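Local structure of NADP-dependent 2-hydroxyacid dehydrogenase (Rhizobium etli, 4XCV) at residues 5-9 with 45-50; 40-46 with 63-67; 136-141 with 223-227; 215-219 with 247-253. The protein binds NADPH and probably catalyses the reduction of 2-oxoacids to D-2-hydroxyacids. One frame throughout, in Å; residues are numbered along the deposited sequence.

Contacts 1 and 2 belong to the domain built on the five-strand parallel sheet, contacts 3 and 4 to the seven-strand nucleotide-binding domain on the opposite side of the chain's centre; the centres of contacts 1 and 3 are about 55 Å apart. Contact 1 is buried and contact 2 partly so. Sharing Phe45 and Ser46, with centres about 8 Å apart, they join one long loop to strand 8-12 and to the end of helix 60-63. Their chemistry mixes apolar packing with polar links: a salt bridge, arginine-to-carbonyl bonds and bridging waters. Contact 3, at the surface, and contact 4, partly buried, touch each other and rest mainly on methyl, proline and aromatic packing.

Contact 1: 5-9 with 45-50; sequences RPPVL and FSETEY
Leu9 N donates to Tyr50 O (3.0 Å, N-H...O angle 155°), and the CA atoms of Val8 and Tyr50 lie 5.3 Å apart where the two strands start side by side. Ahead of this bond the chains are farther apart and waters bridge them: one donates to Pro7 O and accepts from Glu49 N, another donates to Pro6 O and Glu49 OE1. Arg5 is bent at chi2 and chi3 (-55° and -62°), which turns its guanidinium back to Glu49. NH2 of Arg5 meets OE1 of Glu49 at 2.8 Å in the guanidinium plane, on the syn lone pair; Arg5 NE adds a weak bond to the same oxygen. An alanine at Glu49 would take away the carboxylate and is likely to leave Lys68 without this mate and Arg5 held by Glu305 alone of its two acids. CG of Pro6 sits 3.3 Å from Glu47 O, and Pro6 CD lies 3.5 Å from Glu49 OE1. At the far end, one modelled conformer of Leu9 sets CD1 over the Phe45 ring, 4.0 Å from its centroid, a CH-pi contact. The arrangement marks the entry of adjacent parallel strands, 8-12 and 50-54, into an alpha/beta sheet.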
# COMPACT_ATOMS: atom_id res chain seq x y z
N ARG A 5 -21.54 -29.07 30.55
CA ARG A 5 -20.09 -29.01 30.29
C ARG A 5 -19.42 -28.11 31.32
O ARG A 5 -19.98 -27.08 31.69
CB ARG A 5 -19.84 -28.41 28.91
CG ARG A 5 -20.49 -29.17 27.77
CD ARG A 5 -20.08 -30.62 27.79
NE ARG A 5 -18.65 -30.77 27.60
CZ ARG A 5 -18.07 -31.51 26.64
NH1 ARG A 5 -18.79 -32.20 25.75
NH2 ARG A 5 -16.74 -31.56 26.58
N PRO A 6 -18.21 -28.46 31.74
CA PRO A 6 -17.57 -27.58 32.73
C PRO A 6 -17.09 -26.26 32.13
O PRO A 6 -16.83 -26.18 30.92
CB PRO A 6 -16.38 -28.39 33.22
CG PRO A 6 -16.16 -29.41 32.19
CD PRO A 6 -17.45 -29.69 31.51
N PRO A 7 -16.97 -25.21 32.95
CA PRO A 7 -16.53 -23.94 32.43
C PRO A 7 -15.07 -24.01 31.95
O PRO A 7 -14.30 -24.86 32.36
CB PRO A 7 -16.66 -22.99 33.63
CG PRO A 7 -16.62 -23.87 34.80
CD PRO A 7 -17.33 -25.13 34.37
N VAL A 8 -14.74 -23.10 31.03
CA VAL A 8 -13.39 -22.96 30.47
C VAL A 8 -12.51 -22.13 31.39
O VAL A 8 -12.92 -21.09 31.86
CB VAL A 8 -13.48 -22.26 29.11
CG1 VAL A 8 -12.10 -21.96 28.52
CG2 VAL A 8 -14.33 -23.06 28.14
N LEU A 9 -11.31 -22.62 31.68
CA LEU A 9 -10.36 -21.87 32.51
C LEU A 9 -9.72 -20.78 31.66
O LEU A 9 -9.24 -21.06 30.57
CB LEU A 9 -9.32 -22.82 33.03
CG LEU A 9 -8.23 -22.35 33.97
CD1 LEU A 9 -7.63 -23.56 34.65
CD2 LEU A 9 -7.14 -21.58 33.25
N PHE A 45 -10.40 -27.19 39.97
CA PHE A 45 -10.26 -27.41 38.51
C PHE A 45 -10.25 -28.90 38.16
O PHE A 45 -9.78 -29.25 37.05
CB PHE A 45 -8.96 -26.78 37.94
CG PHE A 45 -8.84 -25.32 38.21
CD1 PHE A 45 -9.93 -24.49 38.17
CD2 PHE A 45 -7.61 -24.75 38.49
CE1 PHE A 45 -9.82 -23.15 38.50
CE2 PHE A 45 -7.49 -23.40 38.79
CZ PHE A 45 -8.62 -22.60 38.80
N SER A 46 -10.76 -29.77 39.00
CA SER A 46 -10.72 -31.19 38.67
C SER A 46 -11.48 -31.56 37.39
O SER A 46 -11.10 -32.50 36.72
CB SER A 46 -11.13 -32.05 39.86
OG SER A 46 -12.49 -31.90 40.15
N GLU A 47 -12.55 -30.84 37.06
CA GLU A 47 -13.34 -31.18 35.88
C GLU A 47 -12.93 -30.39 34.64
O GLU A 47 -13.41 -30.67 33.56
CB GLU A 47 -14.82 -30.96 36.14
CG GLU A 47 -15.35 -31.78 37.32
CD GLU A 47 -15.47 -33.26 37.02
OE1 GLU A 47 -15.11 -33.67 35.90
OE2 GLU A 47 -15.91 -34.02 37.91
N THR A 48 -12.03 -29.43 34.79
CA THR A 48 -11.71 -28.52 33.71
C THR A 48 -11.09 -29.24 32.53
O THR A 48 -10.14 -29.97 32.71
CB THR A 48 -10.77 -27.43 34.24
OG1 THR A 48 -11.35 -26.88 35.44
CG2 THR A 48 -10.55 -26.35 33.15
N GLU A 49 -11.65 -29.02 31.35
CA GLU A 49 -11.23 -29.64 30.07
C GLU A 49 -10.37 -28.73 29.24
O GLU A 49 -9.49 -29.21 28.51
CB GLU A 49 -12.46 -29.99 29.21
CG GLU A 49 -13.45 -30.88 29.88
CD GLU A 49 -14.59 -31.18 28.98
OE1 GLU A 49 -15.43 -30.31 28.69
OE2 GLU A 49 -14.58 -32.32 28.48
N TYR A 50 -10.69 -27.43 29.23
CA TYR A 50 -10.04 -26.50 28.31
C TYR A 50 -9.49 -25.33 29.09
O TYR A 50 -10.17 -24.81 30.00
CB TYR A 50 -11.04 -25.98 27.27
CG TYR A 50 -11.86 -27.06 26.62
CD1 TYR A 50 -11.25 -28.07 25.88
CD2 TYR A 50 -13.22 -27.09 26.74
CE1 TYR A 50 -12.00 -29.07 25.28
CE2 TYR A 50 -13.98 -28.07 26.13
CZ TYR A 50 -13.38 -29.07 25.42
OH TYR A 50 -14.13 -30.05 24.79
O HOH W 1 -14.32 -32.79 25.61
O HOH W 2 -15.69 -27.54 28.91
O HOH W 3 -13.37 -26.75 30.48
O HOH W 4 -13.91 -26.26 34.73

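Contact 2: 40-46 with 63-67; sequences NRERDFS and RAPNL
The guanidinium of Arg63 overlaps Phe45 at CE2, which stands over one guanidinium face, offset toward its rim and 3.4 Å from Arg63 CZ, with the two planes 31° apart. Arg41 O lies over the opposite face; its angle to NH2 is too poor for a hydrogen bond. In the plane, Arg63 NH2 donates to Asn40 O (3.2 Å), a carbonyl that also accepts from Arg43 N within the turn 40-43. NH2 has a weak bond to Arg43 O as well, and a water links Arg63 NE to that same carbonyl. The bend at chi3 (63°) brings the guanidinium round to this row of carbonyls. With an alanine in place of Arg63, the turn would probably lose this in-plane donor and Phe45 its flat neighbour. Farther along, Phe45 CB packs on Ala64 CB at 3.7 Å, and a water joins Phe45 N to Arg63 O. Asn66 ND2 reaches Ser46 O at 2.8 Å (171°), in the carbonyl plane and on a lone pair. The contact thus ties the loop between strands 32-34 and 50-54 to the end of helix 60-63 and the turn leading into strand 69-72, with Ile33 also against Phe45.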
# COMPACT_ATOMS: atom_id res chain seq x y z
N ASN A 40 -11.57 -17.01 42.76
CA ASN A 40 -11.10 -18.27 42.19
C ASN A 40 -9.76 -18.77 42.71
O ASN A 40 -9.23 -19.74 42.21
CB ASN A 40 -11.11 -18.20 40.66
CG ASN A 40 -12.48 -18.12 40.11
OD1 ASN A 40 -13.38 -18.83 40.60
ND2 ASN A 40 -12.69 -17.31 39.09
N ARG A 41 -9.25 -18.14 43.77
CA ARG A 41 -7.96 -18.54 44.34
C ARG A 41 -7.91 -20.00 44.76
O ARG A 41 -6.85 -20.65 44.64
CB ARG A 41 -7.62 -17.66 45.53
CG ARG A 41 -7.02 -16.36 45.10
CD ARG A 41 -6.58 -15.48 46.28
NE ARG A 41 -6.35 -14.13 45.74
CZ ARG A 41 -6.12 -13.04 46.46
NH1 ARG A 41 -6.08 -13.10 47.78
NH2 ARG A 41 -5.91 -11.88 45.82
N GLU A 42 -9.04 -20.51 45.23
CA GLU A 42 -9.12 -21.89 45.65
C GLU A 42 -10.15 -22.70 44.88
O GLU A 42 -10.64 -23.71 45.31
CB GLU A 42 -9.39 -21.96 47.14
CG GLU A 42 -8.20 -21.57 48.04
CD GLU A 42 -8.02 -20.07 48.27
OE1 GLU A 42 -9.00 -19.30 48.14
OE2 GLU A 42 -6.89 -19.64 48.60
N ARG A 43 -10.42 -22.26 43.66
CA ARG A 43 -11.36 -22.95 42.80
C ARG A 43 -10.89 -24.35 42.48
O ARG A 43 -9.70 -24.56 42.21
CB ARG A 43 -11.48 -22.15 41.50
CG ARG A 43 -12.55 -22.60 40.54
CD ARG A 43 -13.92 -22.22 40.97
NE ARG A 43 -14.91 -22.58 39.96
CZ ARG A 43 -15.57 -21.73 39.17
NH1 ARG A 43 -15.40 -20.41 39.14
NH2 ARG A 43 -16.48 -22.24 38.36
N ASP A 44 -11.80 -25.32 42.50
CA ASP A 44 -11.56 -26.72 42.08
C ASP A 44 -11.53 -26.78 40.54
O ASP A 44 -12.54 -26.50 39.91
CB ASP A 44 -12.69 -27.58 42.65
CG ASP A 44 -12.49 -29.04 42.46
OD1 ASP A 44 -11.62 -29.41 41.67
OD2 ASP A 44 -13.13 -29.81 43.25
N PHE A 45 -10.40 -27.19 39.97
CA PHE A 45 -10.26 -27.41 38.51
C PHE A 45 -10.25 -28.90 38.16
O PHE A 45 -9.78 -29.25 37.05
CB PHE A 45 -8.96 -26.78 37.94
CG PHE A 45 -8.84 -25.32 38.21
CD1 PHE A 45 -9.93 -24.49 38.17
CD2 PHE A 45 -7.61 -24.75 38.49
CE1 PHE A 45 -9.82 -23.15 38.50
CE2 PHE A 45 -7.49 -23.40 38.79
CZ PHE A 45 -8.62 -22.60 38.80
N SER A 46 -10.76 -29.77 39.00
CA SER A 46 -10.72 -31.19 38.67
C SER A 46 -11.48 -31.56 37.39
O SER A 46 -11.10 -32.50 36.72
CB SER A 46 -11.13 -32.05 39.86
OG SER A 46 -12.49 -31.90 40.15
N ARG A 63 -2.86 -27.70 39.31
CA ARG A 63 -4.23 -27.41 39.76
C ARG A 63 -5.28 -27.98 38.84
O ARG A 63 -6.38 -28.33 39.29
CB ARG A 63 -4.43 -25.89 39.88
CG ARG A 63 -3.65 -25.26 41.01
CD ARG A 63 -3.95 -23.77 41.21
NE ARG A 63 -5.35 -23.54 41.58
CZ ARG A 63 -5.93 -22.34 41.64
NH1 ARG A 63 -5.25 -21.25 41.29
NH2 ARG A 63 -7.23 -22.25 41.98
N ALA A 64 -4.98 -28.04 37.53
CA ALA A 64 -5.89 -28.51 36.52
C ALA A 64 -5.27 -29.69 35.77
O ALA A 64 -4.77 -29.54 34.65
CB ALA A 64 -6.23 -27.38 35.54
N PRO A 65 -5.23 -30.85 36.42
CA PRO A 65 -4.47 -31.95 35.84
C PRO A 65 -5.17 -32.76 34.76
O PRO A 65 -4.54 -33.69 34.21
CB PRO A 65 -4.22 -32.84 37.06
CG PRO A 65 -5.40 -32.66 37.91
CD PRO A 65 -5.74 -31.19 37.77
N ASN A 66 -6.43 -32.43 34.48
CA ASN A 66 -7.25 -33.24 33.59
C ASN A 66 -7.59 -32.50 32.32
O ASN A 66 -8.48 -32.92 31.57
CB ASN A 66 -8.51 -33.68 34.30
CG ASN A 66 -8.18 -34.47 35.57
OD1 ASN A 66 -7.24 -35.29 35.55
ND2 ASN A 66 -8.91 -34.24 36.63
N LEU A 67 -6.85 -31.43 32.04
CA LEU A 67 -7.02 -30.67 30.80
C LEU A 67 -6.88 -31.57 29.58
O LEU A 67 -6.02 -32.45 29.52
CB LEU A 67 -6.00 -29.51 30.68
CG LEU A 67 -6.12 -28.42 31.72
CD1 LEU A 67 -4.93 -27.48 31.61
CD2 LEU A 67 -7.46 -27.68 31.61
O HOH W 5 -7.22 -25.56 42.88
O HOH W 6 -8.33 -30.31 34.93
O HOH W 7 -8.11 -28.04 41.42

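Contact 3: 136-141 with 223-227; sequences PEAAEV and GALGQ
Glu140 O accepts from a water at 2.8 Å, and the same water accepts from Ala224 N at 2.8 Å; no direct hydrogen bond crosses between the two segments. Both belong to the Rossmann-type nucleotide-binding domain, where they lead into strands 142-146 and 229-232, the two neighbours of strand 196-199. They therefore meet at the N-terminal edge of the parallel sheet, whereas a dinucleotide in this fold lies at the C-terminal edge.

Ala224 carries the contact. Its CB comes within 3.6 Å of Glu140 O and is ringed by aliphatic carbons: Pro136 CG stands 4.0 Å from this methyl, and Val141 CG2 4.1 Å. The proline also reaches the backbone, since Pro136 CG is 3.7 Å from Ala224 O. Leu225, next along the type I turn 223-226, holds CG anti to its carbonyl carbon (chi1 -57°), which carries its branched end toward Val141, and the two side chains cross at about a right angle. Ile196 lies against both of them, and Leu115 of helix 100-116 against Pro136 and Val141, making an apolar patch beneath the water-bridged rim. The short 3-10 segment 138-140 turns the first chain from proline to valine, with Glu140 N bonded to Glu137 O and Val141 N to Ala138 O. Ala138 N is hydrogen-bonded to Glu105 of the second subunit, so this turn takes part in the dimer interface. Within the apolar patch two methyls meet, Val141 CG2 and Leu225 CD2, 4.1 Å apart.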
# COMPACT_ATOMS: atom_id res chain seq x y z
N PRO A 136 11.68 3.25 -8.61
CA PRO A 136 11.51 2.20 -9.58
C PRO A 136 10.12 1.57 -9.48
O PRO A 136 9.50 1.64 -8.42
CB PRO A 136 12.54 1.14 -9.14
CG PRO A 136 12.74 1.35 -7.70
CD PRO A 136 12.39 2.80 -7.40
N GLU A 137 9.63 1.00 -10.57
CA GLU A 137 8.36 0.24 -10.44
C GLU A 137 8.60 -1.01 -9.56
O GLU A 137 9.74 -1.49 -9.40
CB GLU A 137 7.74 -0.13 -11.77
CG GLU A 137 8.42 -1.18 -12.58
CD GLU A 137 7.56 -1.46 -13.82
OE1 GLU A 137 6.50 -2.11 -13.73
OE2 GLU A 137 7.93 -1.01 -14.94
N ALA A 138 7.53 -1.48 -8.93
CA ALA A 138 7.60 -2.59 -8.03
C ALA A 138 8.26 -3.80 -8.65
O ALA A 138 8.98 -4.50 -7.95
CB ALA A 138 6.22 -2.94 -7.53
N ALA A 139 8.01 -4.03 -9.94
CA ALA A 139 8.60 -5.22 -10.60
C ALA A 139 10.12 -5.25 -10.61
O ALA A 139 10.72 -6.32 -10.77
CB ALA A 139 8.05 -5.36 -12.00
N GLU A 140 10.74 -4.11 -10.42
CA GLU A 140 12.20 -4.04 -10.38
C GLU A 140 12.78 -4.39 -9.02
O GLU A 140 13.99 -4.47 -8.87
CB GLU A 140 12.68 -2.65 -10.82
CG GLU A 140 12.42 -2.34 -12.28
CD GLU A 140 13.03 -3.35 -13.21
OE1 GLU A 140 14.20 -3.74 -12.98
OE2 GLU A 140 12.36 -3.80 -14.17
N VAL A 141 11.94 -4.59 -8.01
CA VAL A 141 12.35 -4.77 -6.64
C VAL A 141 11.91 -6.14 -6.15
O VAL A 141 10.75 -6.56 -6.39
CB VAL A 141 11.74 -3.66 -5.76
CG1 VAL A 141 12.00 -3.93 -4.29
CG2 VAL A 141 12.28 -2.32 -6.20
N GLY A 223 20.80 -3.42 -5.82
CA GLY A 223 19.42 -3.44 -6.28
C GLY A 223 18.81 -2.08 -6.59
O GLY A 223 19.42 -1.02 -6.43
N ALA A 224 17.55 -2.13 -7.02
CA ALA A 224 16.88 -0.94 -7.55
C ALA A 224 16.56 0.12 -6.51
O ALA A 224 16.38 1.29 -6.90
CB ALA A 224 15.62 -1.36 -8.32
N LEU A 225 16.53 -0.24 -5.23
CA LEU A 225 16.41 0.73 -4.13
C LEU A 225 17.69 1.34 -3.67
O LEU A 225 17.68 2.20 -2.75
CB LEU A 225 15.83 0.08 -2.85
CG LEU A 225 14.51 -0.56 -3.03
CD1 LEU A 225 14.12 -1.32 -1.77
CD2 LEU A 225 13.46 0.46 -3.43
N GLY A 226 18.82 0.85 -4.20
CA GLY A 226 20.10 1.38 -3.77
C GLY A 226 20.65 0.59 -2.60
O GLY A 226 21.70 -0.08 -2.71
N GLN A 227 19.96 0.70 -1.46
CA GLN A 227 20.32 -0.01 -0.23
C GLN A 227 19.10 -0.81 0.20
O GLN A 227 17.97 -0.36 0.04
CB GLN A 227 20.72 0.95 0.86
CG GLN A 227 21.98 1.77 0.53
CD GLN A 227 22.09 3.08 1.31
OE1 GLN A 227 21.12 3.83 1.44
NE2 GLN A 227 23.30 3.40 1.77
O HOH W 8 16.34 -4.63 -7.44

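Contact 4: 215-219 with 247-253; sequences LFKKL and AVREGTL
Phe216 and Leu253 make the tight part of this contact, in which the end of helix 213-216 meets the end of helix 241-250 within the Rossmann-type nucleotide-binding domain. CD1 of Leu253 stands over the centre of the Phe216 ring, 4.0 Å from the centroid and only 9° off the ring normal, a CH-pi contact. Ala247 CB comes up obliquely to Phe216 CD2, also at 4.0 Å. The other branch of the leucine is used too: Leu253 CD2 lies 3.9 Å from Leu219 CD1, so one side chain bridges two residues of the type I turn 216-219. Phe230, on strand 229-232, meets the Phe216 ring with the planes at about 55°, carrying this packing into the sheet.

The end of helix 241-250 leads into the position of Leu253: Gly251 has positive phi (90°) and closes a Schellman motif, and Leu253 N bonds back to Ala247 O at 3.0 Å, turning the chain toward strand 255-258.

The outer side is looser. Lys217 and Glu250 are both exposed, and Lys217 NZ remains 4.0 Å from Glu250 OE2, opposite charges that would probably attract, though too far apart for a salt bridge. No hydrogen bond joins the segments there or elsewhere. Thr252 stands between the two regimes: its OG1 faces the lysine end, 3.9 Å from Lys217 NZ, while its CG2, anti to the backbone N, sits 3.6 Å from Phe216 O.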
# COMPACT_ATOMS: atom_id res chain seq x y z
N LEU A 215 23.48 -10.86 9.00
CA LEU A 215 22.38 -11.07 8.06
C LEU A 215 22.18 -9.83 7.17
O LEU A 215 22.01 -9.94 5.96
CB LEU A 215 21.12 -11.42 8.83
CG LEU A 215 19.88 -11.69 7.99
CD1 LEU A 215 19.04 -12.80 8.60
CD2 LEU A 215 19.05 -10.44 7.78
N PHE A 216 22.21 -8.63 7.75
CA PHE A 216 21.94 -7.43 6.96
C PHE A 216 22.98 -7.21 5.88
O PHE A 216 22.66 -6.75 4.78
CB PHE A 216 21.86 -6.18 7.84
CG PHE A 216 20.79 -6.24 8.91
CD1 PHE A 216 19.54 -6.77 8.67
CD2 PHE A 216 21.06 -5.77 10.18
CE1 PHE A 216 18.59 -6.83 9.66
CE2 PHE A 216 20.12 -5.83 11.18
CZ PHE A 216 18.88 -6.37 10.91
N LYS A 217 24.22 -7.59 6.19
CA LYS A 217 25.32 -7.48 5.21
C LYS A 217 25.19 -8.46 4.05
O LYS A 217 25.94 -8.33 3.07
CB LYS A 217 26.67 -7.64 5.89
CG LYS A 217 27.08 -6.44 6.74
CD LYS A 217 28.30 -6.76 7.56
CE LYS A 217 28.46 -5.82 8.73
NZ LYS A 217 28.26 -4.39 8.40
N LYS A 218 24.28 -9.45 4.16
CA LYS A 218 24.04 -10.41 3.06
C LYS A 218 22.92 -10.01 2.10
O LYS A 218 22.79 -10.58 1.03
CB LYS A 218 23.75 -11.78 3.65
CG LYS A 218 24.99 -12.40 4.26
CD LYS A 218 24.64 -13.73 4.89
CE LYS A 218 25.80 -14.42 5.56
NZ LYS A 218 25.18 -15.42 6.49
N LEU A 219 22.15 -8.99 2.45
CA LEU A 219 21.07 -8.53 1.57
C LEU A 219 21.63 -7.91 0.32
O LEU A 219 22.80 -7.47 0.28
CB LEU A 219 20.19 -7.52 2.31
CG LEU A 219 19.33 -8.15 3.40
CD1 LEU A 219 18.70 -7.08 4.31
CD2 LEU A 219 18.25 -9.04 2.81
N ALA A 247 23.44 -0.56 11.11
CA ALA A 247 23.31 -0.85 9.66
C ALA A 247 22.70 0.34 8.92
O ALA A 247 23.13 0.66 7.79
CB ALA A 247 22.52 -2.12 9.44
N VAL A 248 21.71 1.00 9.53
CA VAL A 248 21.14 2.18 8.88
C VAL A 248 22.14 3.33 8.86
O VAL A 248 22.31 3.99 7.86
CB VAL A 248 19.81 2.62 9.53
CG1 VAL A 248 19.34 3.94 8.96
CG2 VAL A 248 18.75 1.57 9.31
N ARG A 249 22.83 3.56 9.96
CA ARG A 249 23.78 4.65 10.00
C ARG A 249 24.92 4.43 9.02
O ARG A 249 25.44 5.41 8.45
CB ARG A 249 24.35 4.78 11.40
CG ARG A 249 23.36 5.31 12.40
CD ARG A 249 23.95 5.24 13.79
NE ARG A 249 25.25 5.86 13.92
CZ ARG A 249 25.48 7.15 14.19
NH1 ARG A 249 24.47 8.01 14.28
NH2 ARG A 249 26.72 7.59 14.33
N GLU A 250 25.39 3.21 8.86
CA GLU A 250 26.48 2.99 7.96
C GLU A 250 26.10 2.77 6.51
O GLU A 250 26.97 2.69 5.64
CB GLU A 250 27.48 1.98 8.52
CG GLU A 250 27.15 0.53 8.62
CD GLU A 250 28.28 -0.16 9.39
OE1 GLU A 250 28.20 -0.29 10.63
OE2 GLU A 250 29.30 -0.50 8.76
N GLY A 251 24.80 2.68 6.26
CA GLY A 251 24.31 2.53 4.88
C GLY A 251 24.17 1.10 4.43
O GLY A 251 23.88 0.85 3.25
N THR A 252 24.40 0.13 5.31
CA THR A 252 24.10 -1.28 4.98
C THR A 252 22.59 -1.47 4.72
O THR A 252 22.20 -2.16 3.77
CB THR A 252 24.61 -2.20 6.07
OG1 THR A 252 26.04 -2.04 6.20
CG2 THR A 252 24.30 -3.68 5.78
N LEU A 253 21.76 -0.84 5.55
CA LEU A 253 20.33 -0.80 5.32
C LEU A 253 19.96 0.60 4.89
O LEU A 253 20.45 1.59 5.46
CB LEU A 253 19.54 -1.14 6.57
CG LEU A 253 19.61 -2.60 7.03
CD1 LEU A 253 18.88 -2.75 8.36
CD2 LEU A 253 19.03 -3.55 6.02